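Local coordinates for protein putative polyketide cyclase SMa1630 (PDB 4U13) that is of unproven function but belongs to the SnoaL-like group of the NTF2 clan and is a putative polyketide cyclase, at residues 11-16 with 27-32. Numbering follows the deposited sequence.
Sequences NMYFDA and ETFAPD
Tyr13 and Phe29 meet through their rings, in an apolar contact of Tyr13 CE1 with Phe29 CZ at 3.9 Å. The two side chains cross at a slant, and the far end of the Phe29 ring does the touching. Thr28, next to Phe29 in the chain, packs on Tyr13 and Met12 of the helix. Thr28 CG2 lies at the edge of the tyrosine ring, near the ring plane, and 4.2 Å from Tyr13 CB. Thr28 OG1 touches both CG and SE of selenomethionine Met12, each at 3.6 Å, in van der Waals contact. Met12 and Thr28 run past each other in opposite directions. CG of Met12 is anti to the backbone N (chi1 -171°), which carries CG and SE alongside the Thr28 hydroxyl. Thr28 OG1 also makes a weak hydrogen bond to Ala24 O. With leucine at Tyr13, Phe29 CZ would probably lose its aromatic partner and the Thr28 methyl its ring edge. Further out, Phe96 packs edge-to-face with Tyr13, and Trp51 and Leu25 also touch it. Backbone hydrogen bonds of Thr28 and Ala30 with Ile103 tie 27-32 to strand 102-108. Helix 8-19 thus packs against the start of strand 29-30 and the residue before it, inside the alpha+beta fold, a curved sheet wrapped around helices, that characterises the NTF2-like superfamily.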
loop_
_atom_site.group_PDB
_atom_site.type_symbol
_atom_site.label_atom_id
_atom_site.label_comp_id
_atom_site.label_asym_id
_atom_site.label_seq_id
_atom_site.Cartn_x
_atom_site.Cartn_y
_atom_site.Cartn_z
ATOM N N ASN A 11 5.647 8.579 -3.449
ATOM C CA ASN A 11 4.545 7.634 -3.355
ATOM C C ASN A 11 4.663 6.405 -4.281
ATOM O O ASN A 11 4.246 5.284 -3.935
ATOM C CB ASN A 11 3.299 8.375 -3.690
ATOM C CG ASN A 11 2.152 7.901 -2.904
ATOM O OD1 ASN A 11 1.847 8.487 -1.864
ATOM N ND2 ASN A 11 1.499 6.828 -3.376
HETATM N N MSE A 12 5.230 6.633 -5.459
HETATM C CA MSE A 12 5.495 5.567 -6.408
HETATM C C MSE A 12 6.540 4.600 -5.876
HETATM O O MSE A 12 6.393 3.398 -6.036
HETATM C CB MSE A 12 5.941 6.230 -7.704
HETATM C CG MSE A 12 6.047 5.253 -8.888
HETATM SE SE MSE A 12 6.735 6.170 -10.553
HETATM C CE MSE A 12 5.331 7.598 -10.642
ATOM N N TYR A 13 7.595 5.123 -5.248
ATOM C CA TYR A 13 8.562 4.304 -4.562
ATOM C C TYR A 13 7.905 3.316 -3.597
ATOM O O TYR A 13 8.090 2.106 -3.725
ATOM C CB TYR A 13 9.615 5.158 -3.841
ATOM C CG TYR A 13 10.576 4.282 -3.111
ATOM C CD1 TYR A 13 11.672 3.742 -3.752
ATOM C CD2 TYR A 13 10.299 3.875 -1.830
ATOM C CE1 TYR A 13 12.507 2.860 -3.104
ATOM C CE2 TYR A 13 11.110 2.977 -1.159
ATOM C CZ TYR A 13 12.212 2.478 -1.806
ATOM O OH TYR A 13 13.042 1.582 -1.134
ATOM N N PHE A 14 7.085 3.799 -2.678
ATOM C CA PHE A 14 6.514 2.929 -1.648
ATOM C C PHE A 14 5.470 1.985 -2.177
ATOM O O PHE A 14 5.337 0.880 -1.662
ATOM C CB PHE A 14 5.910 3.755 -0.518
ATOM C CG PHE A 14 6.956 4.342 0.383
ATOM C CD1 PHE A 14 7.671 3.530 1.209
ATOM C CD2 PHE A 14 7.267 5.680 0.340
ATOM C CE1 PHE A 14 8.645 4.052 2.036
ATOM C CE2 PHE A 14 8.210 6.210 1.158
ATOM C CZ PHE A 14 8.940 5.375 1.990
ATOM N N ASP A 15 4.751 2.377 -3.223
ATOM C CA ASP A 15 3.714 1.487 -3.851
ATOM C C ASP A 15 4.376 0.297 -4.535
ATOM O O ASP A 15 3.911 -0.885 -4.459
ATOM C CB ASP A 15 2.901 2.223 -4.915
ATOM C CG ASP A 15 1.846 3.203 -4.319
ATOM O OD1 ASP A 15 1.280 2.919 -3.243
ATOM O OD2 ASP A 15 1.549 4.255 -4.945
ATOM N N ALA A 16 5.487 0.622 -5.158
ATOM C CA ALA A 16 6.270 -0.370 -5.873
ATOM C C ALA A 16 7.059 -1.281 -4.952
ATOM O O ALA A 16 7.097 -2.483 -5.171
ATOM C CB ALA A 16 7.227 0.335 -6.824
ATOM N N GLU A 27 11.891 2.450 -12.799
ATOM C CA GLU A 27 11.541 3.716 -13.473
ATOM C C GLU A 27 11.411 4.902 -12.457
ATOM O O GLU A 27 11.189 6.042 -12.834
ATOM C CB GLU A 27 10.298 3.520 -14.440
ATOM C CG GLU A 27 8.908 3.209 -13.828
ATOM C CD GLU A 27 7.939 2.390 -14.737
ATOM O OE1 GLU A 27 8.377 1.376 -15.336
ATOM O OE2 GLU A 27 6.715 2.720 -14.817
ATOM N N THR A 28 11.613 4.632 -11.169
ATOM C CA THR A 28 11.464 5.628 -10.118
ATOM C C THR A 28 12.724 6.474 -9.894
ATOM O O THR A 28 12.636 7.639 -9.505
ATOM C CB THR A 28 11.014 4.900 -8.839
ATOM O OG1 THR A 28 9.595 4.858 -8.809
ATOM C CG2 THR A 28 11.450 5.549 -7.627
ATOM N N PHE A 29 13.893 5.897 -10.153
ATOM C CA PHE A 29 15.196 6.526 -9.934
ATOM C C PHE A 29 15.849 7.082 -11.175
ATOM O O PHE A 29 15.697 6.544 -12.244
ATOM C CB PHE A 29 16.142 5.494 -9.411
ATOM C CG PHE A 29 15.830 5.045 -8.040
ATOM C CD1 PHE A 29 16.356 5.744 -6.942
ATOM C CD2 PHE A 29 15.047 3.919 -7.822
ATOM C CE1 PHE A 29 16.112 5.322 -5.647
ATOM C CE2 PHE A 29 14.789 3.495 -6.522
ATOM C CZ PHE A 29 15.314 4.205 -5.433
ATOM N N ALA A 30 16.602 8.161 -11.000
ATOM C CA ALA A 30 17.400 8.758 -12.068
ATOM C C ALA A 30 18.459 7.751 -12.436
ATOM O O ALA A 30 18.845 6.959 -11.590
ATOM C CB ALA A 30 18.076 10.030 -11.564
ATOM N N PRO A 31 18.957 7.785 -13.678
ATOM C CA PRO A 31 19.999 6.807 -14.055
ATOM C C PRO A 31 21.273 6.881 -13.165
ATOM O O PRO A 31 21.914 5.839 -12.873
ATOM C CB PRO A 31 20.318 7.188 -15.509
ATOM C CG PRO A 31 19.155 8.009 -15.980
ATOM C CD PRO A 31 18.653 8.726 -14.771
ATOM N N ASP A 32 21.601 8.108 -12.740
ATOM C CA ASP A 32 22.769 8.411 -11.930
ATOM C C ASP A 32 22.495 8.331 -10.402
ATOM O O ASP A 32 23.291 8.810 -9.597
ATOM C CB ASP A 32 23.236 9.827 -12.291
#